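Local coordinates for hypothetical protein yxiM (Bacillus subtilis, PDB 2O14), which belongs to the GDSL lipolytic enzymes and probably acts as an esterase, its hydrolase domain being preceded by a galactose-binding-like beta domain that carries a manganese ion in the crystal, at residues Ile30-Ala34 against Gly43-Gln47; Asn51-Val55 against Ala66-Ala71; Leu88-Thr94 against Glu120-Pro126; Thr98-Ser102 against Gly139-Phe145; Gly169-Val173 against Gln237-Asn241. The contacts are given in a common frame with arbitrary orientation. Residues are numbered along the deposited sequence.

Contact 1: residues Ile30-Ala34 against Gly43-Gln47; sequences IGVRA and GYGFQ
Two short strands that belong to different sheets pack through their side chains here. Strand 30-32 and strand 44-46 run nearly in the same direction, their axes 9.2 Å apart at closest approach and crossing at -18°. Val32 lies opposite Gly45, CA to CA 7.3 Å, and Ala34 opposite Phe46 at 7.2 Å. The shape is that of a small knob between two large ones. Tyr44 (chi1 p) and Phe46 (chi1 m), two residues apart, both project toward strand 30-32, and Val32 (chi1 t) fits into the gap between their rings: its CG2 is 4.0 Å from Tyr44 CE2 and its CG1 3.8 Å from Phe46 CE2. Ile30 CG2 closes the outer end, 3.8 Å from Tyr44 CZ. Beyond Val32, the backbone takes over, with Arg33 O meeting the edge of the Phe46 ring 3.4 Å from CE2. One water joins the layers, 3.1 Å from Gly31 O, to which it donates, and 2.8 Å from Tyr44 OH. Phe18 and Phe20 of strand 15-20 extend the apolar filling. Aligned packing of this kind, across facing sheets, is characteristic of the beta sandwich of galactose-binding-like domains.

Contact 2: residues Asn51-Val55 against Ala66-Ala71; sequences NMRDV and AVEFLA
A beta hairpin brings strands 52-56 and 65-69 side by side as antiparallel neighbours, their local axes 4.4 Å apart and their directions 144° apart. Arg53 with Glu68 and Val55 with Ala66 are hydrogen-bonded pairs: Arg53 N to Glu68 O 3.1 Å, Glu68 N to Arg53 O 2.7 Å, Val55 N to Ala66 O 2.8 Å and Ala66 N to Val55 O 2.8 Å. Met52 with Phe69 and Asp54 with Val67 are non-hydrogen-bonded pairs; next along, Leu70 N donates to Asn51 O at 2.9 Å. In the galactose-binding-like sandwich, the Met52, Val67 and Phe69 side chains enter the interior, meeting Phe46 and Leu147. Selenomethionine Met52 (m, m, m) curls over Phe69 (chi1 m): CE stands 3.6 Å above the ring centroid as a CH-pi contact, SE 4.0 Å from the centroid as a Met-aromatic one. Across the sheet, Arg53 NH1 lies 3.5 Å from Leu70 CD1, while a water links Arg53 NH2 (2.7 Å) to Glu68 OE1 (2.9 Å). Asp54 OD1 accepts from Ala34 N.

Contact 3: residues Leu88-Thr94 against Glu120-Pro126; sequences LYEVKVT and EDTFQIP
Phe123, with chi1 in the p well, folds its ring back across the neighbouring strand, where Val91 lies over its face: Val91 CB is 3.9 Å from the ring centroid, 22° off the normal, in a CH-pi contact. Val93 CG2 meets the ring edge, 3.6 Å from Phe123 CE2, and Val91 CG2 packs 4.0 Å from Ile125 CG2. Beneath these side chains run two extended antiparallel strands, axes 4.6 Å apart and directions 152° apart. Tyr89-Ile125, Val91-Phe123 and Val93-Asp121 are hydrogen-bonded pairs: Tyr89 N to Ile125 O 2.9 Å and Ile125 N to Tyr89 O 2.9 Å, Val91 N to Phe123 O 2.8 Å and Phe123 N to Val91 O 3.0 Å, Val93 N to Asp121 O 2.8 Å and Asp121 N to Val93 O 3.2 Å. Leu88-Pro126, Glu90-Gln124, Lys92-Thr122 and Thr94-Glu120 alternate as non-hydrogen-bonded pairs. Strand 146-156 pairs with strand 87-95 too, making 87-95 an inner strand of this galactose-binding-like domain sheet. On the face of Leu88, Glu90, Lys92 and Glu120, Glu90 CG touches Thr122 CG2 at 3.4 Å, and extended Lys92 brings NZ 3.4 Å from Glu120 OE1, a salt bridge joined by a water; Glu120 OE2 pairs with Lys63. Chemically, the Val91-Phe123-Ile125 face is thus mainly apolar except for Asp121 at its end, whose OD2 bonds Tyr177 OH; Glu90, Lys92 and Glu120 charge the other, on the whole more exposed, face.

Contact 4: residues Thr98-Ser102 against Gly139-Phe145; sequences TARAS and GKAGTAF. With SO4 (sulfate ion), chain C.
A type II beta turn from Lys140 to Thr143 lies in the loop between strands 131-138 and 146-156 of the galactose-binding-like domain, and it meets the start of strand 100-105. Thr98 joins through a water, which is 2.9 Å from Thr98 OG1 and donates to Ala144 O at 2.8 Å. Ala99 CB then packs 3.6 Å from Thr143 CG2. At Arg100 the backbone docks: Lys140 N donates to Arg100 O (2.9 Å), while a second water accepts from Arg100 N (3.2 Å) and donates to Thr143 OG1 (2.8 Å) and Ala144 O (2.9 Å). Thr143 OG1 in turn donates to Lys140 O at 2.6 Å, bracing the turn. The Arg100 and Lys140 side chains share a sulfate, probably from the crystallisation liquor: Arg100 NE binds O1 at 3.0 Å, Arg100 NH2 binds O4 at 3.0 Å, and Lys140 NZ binds O2 at 2.9 Å. Ala101 fits tightly, its CA 3.9 Å from Gly139 CA, where a CB on Gly139 would clash; Ala101 CB touches the Phe145 ring edge 3.7 Å from CD1.

Contact 5: residues Gly169-Val173 against Gln237-Asn241; sequences GDSTV and QLGIN
The Gly-Asp-Ser motif of GDSL (SGNH) hydrolases, residues 169-171, here faces the Gly-X-Asn element at 239-241, both in loops following adjacent parallel strands; in the first loop Asp170 OD1 forms an Asx turn with Thr172 N (2.9 Å), shaping the chain around Ser171, the probable nucleophile. Gln237 starts the second loop: its O is 3.2 Å from Gly169 CA in a CA-H...O contact, and its NE2 donates to a water (3.0 Å) that donates to Asp170 OD2 (3.0 Å); its OE1 is held by Ser275 and Trp187. Leu238 CD2 packs 3.5 Å from Gly169 C. Gly239, at phi/psi 135/-24, turns the chain so that its N (3.2 Å) and Asn241 N (2.9 Å) donate to another water, which lies 2.6 Å from Asp170 OD2. Ile240 CB lies 3.4 Å from Asp170 OD2, and Ile240 CD1 3.6 Å from Thr172 OG1. Asn241 probably serves the oxyanion hole, as in relatives: its ND2 donates to a water at 2.7 Å that lies 2.6 Å from Ser171 OG.

How the contacts relate
Four of the contacts build the galactose-binding-like domain, and contact 5 alone belongs to the hydrolase domain, on the opposite side of the chain's centre from contacts 1, 2 and 3. Contacts 2 and 3 are backbone-bonded strand pairs in one sheet, whereas contact 1 packs one sheet on another through side chains. Contacts 1 and 2 share an interior: Phe46 CE1 lies 3.4 Å from Met52 CE. Contact 2 meets contact 4 where Phe69 N and Phe145 O are 2.8 Å apart, probably hydrogen-bonded. Contacts 1 to 4 are partly buried, contact 4 with charged side chains on an anion; contact 5 is buried, yet waters mediate its polar links.

Contact 1: residues Ile30-Ala34 against Gly43-Gln47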
# COMPACT_ATOMS: atom_id res chain seq x y z
N ILE A 30 -18.35 2.30 -20.58
CA ILE A 30 -18.29 1.34 -21.67
C ILE A 30 -18.42 -0.01 -20.98
O ILE A 30 -17.62 -0.34 -20.09
CB ILE A 30 -16.94 1.38 -22.41
CG1 ILE A 30 -16.82 2.67 -23.21
CG2 ILE A 30 -16.83 0.16 -23.32
CD1 ILE A 30 -15.49 2.79 -23.94
N GLY A 31 -19.43 -0.78 -21.37
CA GLY A 31 -19.61 -2.08 -20.77
C GLY A 31 -18.57 -3.05 -21.31
O GLY A 31 -18.39 -3.15 -22.52
N VAL A 32 -17.86 -3.73 -20.41
CA VAL A 32 -16.85 -4.69 -20.82
C VAL A 32 -17.17 -6.03 -20.17
O VAL A 32 -17.20 -6.16 -18.94
CB VAL A 32 -15.43 -4.26 -20.42
CG1 VAL A 32 -14.41 -5.24 -20.98
CG2 VAL A 32 -15.16 -2.86 -20.92
N ARG A 33 -17.40 -7.01 -21.03
CA ARG A 33 -17.77 -8.36 -20.65
C ARG A 33 -16.51 -9.24 -20.65
O ARG A 33 -15.54 -8.94 -21.35
CB ARG A 33 -18.79 -8.83 -21.68
CG ARG A 33 -19.40 -10.19 -21.53
CD ARG A 33 -20.23 -10.46 -22.78
NE ARG A 33 -21.26 -9.44 -22.96
CZ ARG A 33 -22.52 -9.58 -22.56
NH1 ARG A 33 -22.91 -10.71 -21.96
NH2 ARG A 33 -23.40 -8.60 -22.74
N ALA A 34 -16.52 -10.33 -19.88
CA ALA A 34 -15.37 -11.23 -19.81
C ALA A 34 -14.94 -11.79 -21.16
O ALA A 34 -13.76 -12.08 -21.37
CB ALA A 34 -15.65 -12.37 -18.84
N GLY A 43 -9.53 -0.66 -29.00
CA GLY A 43 -8.63 -0.08 -28.02
C GLY A 43 -8.65 -0.67 -26.62
O GLY A 43 -8.00 -0.15 -25.72
N TYR A 44 -9.39 -1.76 -26.42
CA TYR A 44 -9.46 -2.37 -25.10
C TYR A 44 -9.99 -3.80 -25.16
O TYR A 44 -10.52 -4.23 -26.19
CB TYR A 44 -10.38 -1.54 -24.19
CG TYR A 44 -11.81 -1.53 -24.67
CD1 TYR A 44 -12.26 -0.55 -25.56
CD2 TYR A 44 -12.71 -2.52 -24.29
CE1 TYR A 44 -13.57 -0.56 -26.05
CE2 TYR A 44 -14.02 -2.55 -24.77
CZ TYR A 44 -14.44 -1.57 -25.65
OH TYR A 44 -15.72 -1.63 -26.15
N GLY A 45 -9.88 -4.51 -24.05
CA GLY A 45 -10.36 -5.88 -24.00
C GLY A 45 -9.40 -6.79 -23.25
O GLY A 45 -8.29 -6.39 -22.92
N PHE A 46 -9.84 -8.01 -22.98
CA PHE A 46 -9.01 -8.96 -22.25
C PHE A 46 -8.04 -9.73 -23.14
O PHE A 46 -8.41 -10.22 -24.21
CB PHE A 46 -9.91 -9.92 -21.48
CG PHE A 46 -10.68 -9.24 -20.39
CD1 PHE A 46 -10.05 -8.85 -19.21
CD2 PHE A 46 -12.04 -8.97 -20.55
CE1 PHE A 46 -10.77 -8.20 -18.21
CE2 PHE A 46 -12.76 -8.32 -19.55
CZ PHE A 46 -12.12 -7.94 -18.38
N GLN A 47 -6.80 -9.83 -22.68
CA GLN A 47 -5.74 -10.51 -23.42
C GLN A 47 -5.99 -12.00 -23.52
O GLN A 47 -5.73 -12.60 -24.56
CB GLN A 47 -4.39 -10.25 -22.74
CG GLN A 47 -3.20 -10.78 -23.51
CD GLN A 47 -3.15 -10.25 -24.94
OE1 GLN A 47 -3.18 -9.04 -25.17
NE2 GLN A 47 -3.09 -11.16 -25.91
O HOH W 1 -16.89 -3.92 -25.12

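Contact 2: residues Asn51-Val55 against Ala66-Ala71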
# COMPACT_ATOMS: atom_id res chain seq x y z
N ASN A 51 -9.63 -17.06 -19.33
CA ASN A 51 -9.44 -17.06 -17.88
C ASN A 51 -10.20 -15.95 -17.17
O ASN A 51 -9.87 -15.59 -16.04
CB ASN A 51 -7.94 -16.98 -17.55
CG ASN A 51 -7.22 -18.30 -17.80
OD1 ASN A 51 -6.02 -18.32 -18.08
ND2 ASN A 51 -7.94 -19.40 -17.68
N MSE A 52 -11.21 -15.41 -17.85
CA MSE A 52 -12.03 -14.34 -17.28
C MSE A 52 -13.45 -14.88 -17.19
O MSE A 52 -13.86 -15.71 -18.01
CB MSE A 52 -12.02 -13.11 -18.18
CG MSE A 52 -10.66 -12.48 -18.41
SE MSE A 52 -9.78 -11.78 -16.82
CE MSE A 52 -11.26 -10.78 -16.09
N ARG A 53 -14.21 -14.42 -16.21
CA ARG A 53 -15.58 -14.87 -16.03
C ARG A 53 -16.49 -13.74 -15.54
O ARG A 53 -16.08 -12.95 -14.70
CB ARG A 53 -15.61 -16.03 -15.03
CG ARG A 53 -17.00 -16.52 -14.65
CD ARG A 53 -16.89 -17.69 -13.68
NE ARG A 53 -16.17 -18.81 -14.30
CZ ARG A 53 -15.60 -19.79 -13.61
NH1 ARG A 53 -14.97 -20.77 -14.26
NH2 ARG A 53 -15.63 -19.80 -12.29
N ASP A 54 -17.71 -13.67 -16.06
CA ASP A 54 -18.65 -12.64 -15.64
C ASP A 54 -19.30 -13.09 -14.34
O ASP A 54 -19.74 -14.23 -14.23
CB ASP A 54 -19.75 -12.44 -16.68
CG ASP A 54 -19.24 -11.82 -17.96
OD1 ASP A 54 -18.45 -10.86 -17.87
OD2 ASP A 54 -19.65 -12.29 -19.05
N VAL A 55 -19.36 -12.20 -13.35
CA VAL A 55 -19.97 -12.57 -12.08
C VAL A 55 -20.78 -11.42 -11.51
O VAL A 55 -20.52 -10.25 -11.80
CB VAL A 55 -18.91 -13.00 -11.02
CG1 VAL A 55 -18.15 -14.23 -11.50
CG2 VAL A 55 -17.96 -11.85 -10.74
N ALA A 66 -19.51 -7.69 -12.25
CA ALA A 66 -18.06 -7.64 -12.40
C ALA A 66 -17.52 -8.81 -13.21
O ALA A 66 -18.27 -9.65 -13.69
CB ALA A 66 -17.40 -7.64 -11.02
N VAL A 67 -16.20 -8.82 -13.39
CA VAL A 67 -15.51 -9.90 -14.08
C VAL A 67 -14.58 -10.47 -13.02
O VAL A 67 -14.10 -9.73 -12.15
CB VAL A 67 -14.66 -9.42 -15.27
CG1 VAL A 67 -15.55 -9.09 -16.47
CG2 VAL A 67 -13.84 -8.21 -14.87
N GLU A 68 -14.33 -11.77 -13.08
CA GLU A 68 -13.43 -12.40 -12.13
C GLU A 68 -12.18 -12.91 -12.84
O GLU A 68 -12.27 -13.55 -13.89
CB GLU A 68 -14.12 -13.58 -11.44
CG GLU A 68 -13.26 -14.23 -10.39
CD GLU A 68 -13.97 -15.35 -9.68
OE1 GLU A 68 -15.21 -15.46 -9.82
OE2 GLU A 68 -13.29 -16.12 -8.96
N PHE A 69 -11.02 -12.62 -12.28
CA PHE A 69 -9.77 -13.08 -12.86
C PHE A 69 -9.51 -14.48 -12.31
O PHE A 69 -9.23 -14.64 -11.12
CB PHE A 69 -8.63 -12.14 -12.49
CG PHE A 69 -8.74 -10.78 -13.13
CD1 PHE A 69 -7.98 -10.46 -14.24
CD2 PHE A 69 -9.62 -9.82 -12.62
CE1 PHE A 69 -8.08 -9.19 -14.84
CE2 PHE A 69 -9.73 -8.56 -13.21
CZ PHE A 69 -8.96 -8.25 -14.32
N LEU A 70 -9.62 -15.48 -13.18
CA LEU A 70 -9.41 -16.88 -12.81
C LEU A 70 -7.93 -17.23 -12.75
O LEU A 70 -7.51 -18.14 -12.04
CB LEU A 70 -10.15 -17.79 -13.79
CG LEU A 70 -11.65 -17.55 -13.87
CD1 LEU A 70 -12.28 -18.53 -14.85
CD2 LEU A 70 -12.27 -17.71 -12.49
N ALA A 71 -7.13 -16.51 -13.54
CA ALA A 71 -5.69 -16.69 -13.55
C ALA A 71 -5.20 -15.34 -13.03
O ALA A 71 -5.76 -14.30 -13.38
CB ALA A 71 -5.20 -16.93 -14.97
O HOH W 2 -16.59 -17.87 -10.60

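Contact 3: residues Leu88-Thr94 against Glu120-Pro126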
# COMPACT_ATOMS: atom_id res chain seq x y z
N LEU A 88 1.12 10.30 -17.90
CA LEU A 88 0.85 9.86 -16.53
C LEU A 88 -0.66 9.78 -16.37
O LEU A 88 -1.38 10.72 -16.73
CB LEU A 88 1.42 10.86 -15.52
CG LEU A 88 1.25 10.43 -14.06
CD1 LEU A 88 2.21 9.28 -13.77
CD2 LEU A 88 1.54 11.61 -13.13
N TYR A 89 -1.15 8.67 -15.84
CA TYR A 89 -2.59 8.48 -15.67
C TYR A 89 -3.04 8.23 -14.24
O TYR A 89 -2.28 7.74 -13.41
CB TYR A 89 -3.09 7.31 -16.53
CG TYR A 89 -3.14 7.60 -18.01
CD1 TYR A 89 -1.99 7.55 -18.79
CD2 TYR A 89 -4.34 7.95 -18.63
CE1 TYR A 89 -2.04 7.83 -20.16
CE2 TYR A 89 -4.40 8.24 -19.99
CZ TYR A 89 -3.25 8.18 -20.75
OH TYR A 89 -3.30 8.46 -22.09
N GLU A 90 -4.29 8.60 -13.97
CA GLU A 90 -4.87 8.37 -12.66
C GLU A 90 -5.83 7.22 -12.88
O GLU A 90 -6.66 7.27 -13.79
CB GLU A 90 -5.66 9.59 -12.18
CG GLU A 90 -6.38 9.37 -10.86
CD GLU A 90 -7.26 10.54 -10.45
OE1 GLU A 90 -8.37 10.69 -11.01
OE2 GLU A 90 -6.83 11.31 -9.56
N VAL A 91 -5.72 6.18 -12.07
CA VAL A 91 -6.60 5.03 -12.20
C VAL A 91 -7.42 4.81 -10.94
O VAL A 91 -6.87 4.56 -9.86
CB VAL A 91 -5.80 3.75 -12.50
CG1 VAL A 91 -6.75 2.57 -12.66
CG2 VAL A 91 -4.97 3.93 -13.75
N LYS A 92 -8.73 4.92 -11.07
CA LYS A 92 -9.61 4.68 -9.93
C LYS A 92 -10.12 3.26 -10.11
O LYS A 92 -10.69 2.93 -11.15
CB LYS A 92 -10.78 5.66 -9.94
CG LYS A 92 -11.77 5.41 -8.81
CD LYS A 92 -13.10 6.09 -9.09
CE LYS A 92 -14.15 5.71 -8.05
NZ LYS A 92 -15.47 6.32 -8.38
N VAL A 93 -9.90 2.42 -9.11
CA VAL A 93 -10.32 1.03 -9.17
C VAL A 93 -11.52 0.75 -8.29
O VAL A 93 -11.59 1.20 -7.15
CB VAL A 93 -9.18 0.08 -8.70
CG1 VAL A 93 -9.64 -1.37 -8.80
CG2 VAL A 93 -7.94 0.32 -9.53
N THR A 94 -12.47 -0.01 -8.83
CA THR A 94 -13.67 -0.40 -8.09
C THR A 94 -13.82 -1.91 -8.27
O THR A 94 -14.12 -2.38 -9.36
CB THR A 94 -14.94 0.28 -8.64
OG1 THR A 94 -14.76 1.70 -8.67
CG2 THR A 94 -16.14 -0.06 -7.76
N GLU A 120 -12.78 0.50 -3.19
CA GLU A 120 -12.24 1.44 -4.16
C GLU A 120 -10.95 2.09 -3.68
O GLU A 120 -10.70 2.19 -2.48
CB GLU A 120 -13.25 2.54 -4.45
CG GLU A 120 -14.65 2.05 -4.75
CD GLU A 120 -15.58 3.19 -5.11
OE1 GLU A 120 -15.46 3.74 -6.24
OE2 GLU A 120 -16.44 3.55 -4.28
N ASP A 121 -10.13 2.51 -4.63
CA ASP A 121 -8.89 3.20 -4.33
C ASP A 121 -8.42 3.81 -5.63
O ASP A 121 -8.93 3.46 -6.70
CB ASP A 121 -7.82 2.24 -3.80
CG ASP A 121 -6.79 2.95 -2.93
OD1 ASP A 121 -6.63 4.19 -3.07
OD2 ASP A 121 -6.15 2.28 -2.10
N THR A 122 -7.45 4.70 -5.54
CA THR A 122 -6.93 5.37 -6.72
C THR A 122 -5.41 5.42 -6.70
O THR A 122 -4.81 5.57 -5.64
CB THR A 122 -7.47 6.82 -6.80
OG1 THR A 122 -8.90 6.79 -6.85
CG2 THR A 122 -6.93 7.53 -8.02
N PHE A 123 -4.79 5.28 -7.86
CA PHE A 123 -3.33 5.35 -7.93
C PHE A 123 -2.92 5.95 -9.27
O PHE A 123 -3.68 5.93 -10.23
CB PHE A 123 -2.72 3.96 -7.75
CG PHE A 123 -3.04 3.01 -8.87
CD1 PHE A 123 -2.18 2.87 -9.95
CD2 PHE A 123 -4.20 2.24 -8.84
CE1 PHE A 123 -2.46 1.98 -10.99
CE2 PHE A 123 -4.50 1.34 -9.87
CZ PHE A 123 -3.62 1.22 -10.95
N GLN A 124 -1.71 6.50 -9.31
CA GLN A 124 -1.21 7.10 -10.54
C GLN A 124 -0.19 6.15 -11.15
O GLN A 124 0.50 5.43 -10.44
CB GLN A 124 -0.57 8.44 -10.22
CG GLN A 124 -1.55 9.42 -9.63
CD GLN A 124 -0.93 10.76 -9.30
OE1 GLN A 124 -1.62 11.69 -8.90
NE2 GLN A 124 0.39 10.86 -9.47
N ILE A 125 -0.10 6.15 -12.47
CA ILE A 125 0.82 5.25 -13.15
C ILE A 125 1.25 5.80 -14.51
O ILE A 125 0.42 6.30 -15.28
CB ILE A 125 0.17 3.86 -13.36
CG1 ILE A 125 1.17 2.88 -13.97
CG2 ILE A 125 -1.04 4.00 -14.29
CD1 ILE A 125 0.60 1.49 -14.13
N PRO A 126 2.55 5.74 -14.81
CA PRO A 126 2.97 6.24 -16.12
C PRO A 126 2.77 5.18 -17.19
O PRO A 126 3.00 3.99 -16.95
CB PRO A 126 4.44 6.59 -15.90
CG PRO A 126 4.88 5.58 -14.88
CD PRO A 126 3.71 5.56 -13.91
O HOH W 3 -17.15 3.54 -8.50

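Contact 4: residues Thr98-Ser102 against Gly139-Phe145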
# COMPACT_ATOMS: atom_id res chain seq x y z
N THR A 98 -15.42 -8.75 -2.77
CA THR A 98 -14.04 -8.95 -2.35
C THR A 98 -13.80 -9.28 -0.88
O THR A 98 -14.41 -8.68 -0.00
CB THR A 98 -13.23 -7.67 -2.66
OG1 THR A 98 -13.27 -7.41 -4.07
CG2 THR A 98 -11.78 -7.81 -2.20
N ALA A 99 -12.92 -10.24 -0.64
CA ALA A 99 -12.52 -10.59 0.72
C ALA A 99 -11.25 -9.76 0.92
O ALA A 99 -11.19 -8.87 1.76
CB ALA A 99 -12.22 -12.08 0.83
N ARG A 100 -10.23 -10.04 0.11
CA ARG A 100 -8.98 -9.29 0.16
C ARG A 100 -8.22 -9.53 -1.14
O ARG A 100 -7.90 -10.67 -1.47
CB ARG A 100 -8.12 -9.72 1.36
CG ARG A 100 -6.79 -8.97 1.43
CD ARG A 100 -6.22 -8.96 2.83
NE ARG A 100 -5.90 -10.30 3.32
CZ ARG A 100 -4.92 -11.06 2.83
NH1 ARG A 100 -4.16 -10.62 1.84
NH2 ARG A 100 -4.71 -12.27 3.34
N ALA A 101 -7.95 -8.45 -1.86
CA ALA A 101 -7.25 -8.55 -3.14
C ALA A 101 -6.37 -7.34 -3.40
O ALA A 101 -6.55 -6.28 -2.80
CB ALA A 101 -8.27 -8.69 -4.27
N SER A 102 -5.41 -7.51 -4.31
CA SER A 102 -4.50 -6.44 -4.69
C SER A 102 -4.67 -6.16 -6.17
O SER A 102 -5.23 -6.97 -6.90
CB SER A 102 -3.04 -6.83 -4.41
OG SER A 102 -2.79 -6.89 -3.01
N GLY A 139 -4.39 -11.54 -2.99
CA GLY A 139 -4.31 -10.79 -1.77
C GLY A 139 -4.47 -12.04 -0.94
O GLY A 139 -3.48 -12.67 -0.56
N LYS A 140 -5.71 -12.47 -0.72
CA LYS A 140 -5.95 -13.68 0.03
C LYS A 140 -6.20 -14.84 -0.94
O LYS A 140 -7.19 -14.85 -1.68
CB LYS A 140 -7.16 -13.52 0.96
CG LYS A 140 -7.41 -14.72 1.86
CD LYS A 140 -8.56 -14.46 2.81
CE LYS A 140 -8.82 -15.66 3.71
NZ LYS A 140 -7.65 -15.97 4.57
N ALA A 141 -5.29 -15.80 -0.94
CA ALA A 141 -5.40 -16.95 -1.82
C ALA A 141 -6.69 -17.71 -1.51
O ALA A 141 -7.05 -17.91 -0.35
CB ALA A 141 -4.20 -17.88 -1.63
N GLY A 142 -7.40 -18.12 -2.56
CA GLY A 142 -8.63 -18.86 -2.38
C GLY A 142 -9.89 -18.02 -2.48
O GLY A 142 -10.99 -18.56 -2.51
N THR A 143 -9.74 -16.70 -2.52
CA THR A 143 -10.90 -15.82 -2.63
C THR A 143 -11.06 -15.30 -4.06
O THR A 143 -10.15 -15.44 -4.88
CB THR A 143 -10.81 -14.65 -1.63
OG1 THR A 143 -9.60 -13.92 -1.84
CG2 THR A 143 -10.82 -15.18 -0.20
N ALA A 144 -12.21 -14.70 -4.36
CA ALA A 144 -12.48 -14.19 -5.69
C ALA A 144 -11.82 -12.84 -5.97
O ALA A 144 -11.98 -11.88 -5.20
CB ALA A 144 -13.98 -14.09 -5.91
N PHE A 145 -11.09 -12.76 -7.08
CA PHE A 145 -10.43 -11.52 -7.47
C PHE A 145 -11.31 -10.94 -8.58
O PHE A 145 -11.25 -11.37 -9.73
CB PHE A 145 -9.01 -11.83 -7.96
CG PHE A 145 -8.19 -12.55 -6.93
CD1 PHE A 145 -8.14 -12.08 -5.62
CD2 PHE A 145 -7.52 -13.73 -7.25
CE1 PHE A 145 -7.43 -12.77 -4.64
CE2 PHE A 145 -6.80 -14.43 -6.27
CZ PHE A 145 -6.76 -13.95 -4.97
S SO4 C . -7.19 -12.37 6.30
O1 SO4 C . -7.79 -11.78 5.09
O2 SO4 C . -7.66 -13.76 6.46
O3 SO4 C . -7.60 -11.57 7.47
O4 SO4 C . -5.72 -12.37 6.19
O HOH W 4 -11.52 -9.11 -5.61
O HOH W 5 -10.82 -11.56 -2.60
O HOH W 6 -2.00 -13.49 2.34

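Contact 5: residues Gly169-Val173 against Gln237-Asn241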
# COMPACT_ATOMS: atom_id res chain seq x y z
N GLY A 169 5.70 -1.63 5.22
CA GLY A 169 5.40 -1.93 6.61
C GLY A 169 4.52 -3.15 6.80
O GLY A 169 4.32 -3.94 5.87
N ASP A 170 3.98 -3.29 8.01
CA ASP A 170 3.12 -4.41 8.36
C ASP A 170 1.70 -3.96 8.72
O ASP A 170 1.21 -2.94 8.21
CB ASP A 170 3.71 -5.19 9.54
CG ASP A 170 4.04 -4.30 10.73
OD1 ASP A 170 3.27 -3.34 10.99
OD2 ASP A 170 5.05 -4.55 11.42
N SER A 171 1.04 -4.72 9.60
CA SER A 171 -0.32 -4.43 10.05
C SER A 171 -0.51 -3.08 10.75
O SER A 171 -1.61 -2.52 10.73
CB SER A 171 -0.80 -5.54 10.99
OG SER A 171 -0.81 -6.80 10.35
N THR A 172 0.55 -2.57 11.37
CA THR A 172 0.43 -1.28 12.07
C THR A 172 0.70 -0.11 11.12
O THR A 172 0.58 1.05 11.52
CB THR A 172 1.40 -1.19 13.27
OG1 THR A 172 2.76 -1.17 12.80
CG2 THR A 172 1.22 -2.38 14.20
N VAL A 173 1.05 -0.43 9.87
CA VAL A 173 1.37 0.58 8.86
C VAL A 173 0.45 0.58 7.64
O VAL A 173 0.14 1.64 7.08
CB VAL A 173 2.82 0.39 8.34
CG1 VAL A 173 3.16 1.46 7.31
CG2 VAL A 173 3.80 0.43 9.50
N GLN A 237 8.99 0.70 7.79
CA GLN A 237 8.88 0.34 9.20
C GLN A 237 8.48 -1.13 9.34
O GLN A 237 7.32 -1.50 9.15
CB GLN A 237 7.85 1.19 9.94
CG GLN A 237 7.70 0.77 11.42
CD GLN A 237 6.67 1.57 12.19
OE1 GLN A 237 6.81 2.78 12.36
NE2 GLN A 237 5.63 0.89 12.67
N LEU A 238 9.47 -1.96 9.66
CA LEU A 238 9.25 -3.39 9.85
C LEU A 238 10.03 -3.80 11.10
O LEU A 238 10.82 -3.01 11.62
CB LEU A 238 9.75 -4.18 8.63
CG LEU A 238 8.94 -4.02 7.34
CD1 LEU A 238 9.71 -4.62 6.17
CD2 LEU A 238 7.58 -4.70 7.48
N GLY A 239 9.80 -5.01 11.57
CA GLY A 239 10.49 -5.48 12.75
C GLY A 239 9.57 -6.17 13.74
O GLY A 239 10.01 -7.00 14.54
N ILE A 240 8.28 -5.84 13.68
CA ILE A 240 7.31 -6.43 14.58
C ILE A 240 7.16 -7.93 14.34
O ILE A 240 7.47 -8.75 15.22
CB ILE A 240 5.93 -5.74 14.44
CG1 ILE A 240 6.06 -4.27 14.83
CG2 ILE A 240 4.90 -6.43 15.34
CD1 ILE A 240 4.76 -3.49 14.70
N ASN A 241 6.71 -8.30 13.15
CA ASN A 241 6.51 -9.70 12.79
C ASN A 241 7.83 -10.44 12.63
O ASN A 241 7.90 -11.67 12.79
CB ASN A 241 5.70 -9.78 11.49
CG ASN A 241 4.32 -9.15 11.63
OD1 ASN A 241 3.39 -9.78 12.14
ND2 ASN A 241 4.19 -7.91 11.19
O HOH W 7 6.88 -6.32 11.03
O HOH W 8 6.32 -1.91 11.78
O HOH W 9 1.57 -7.45 11.13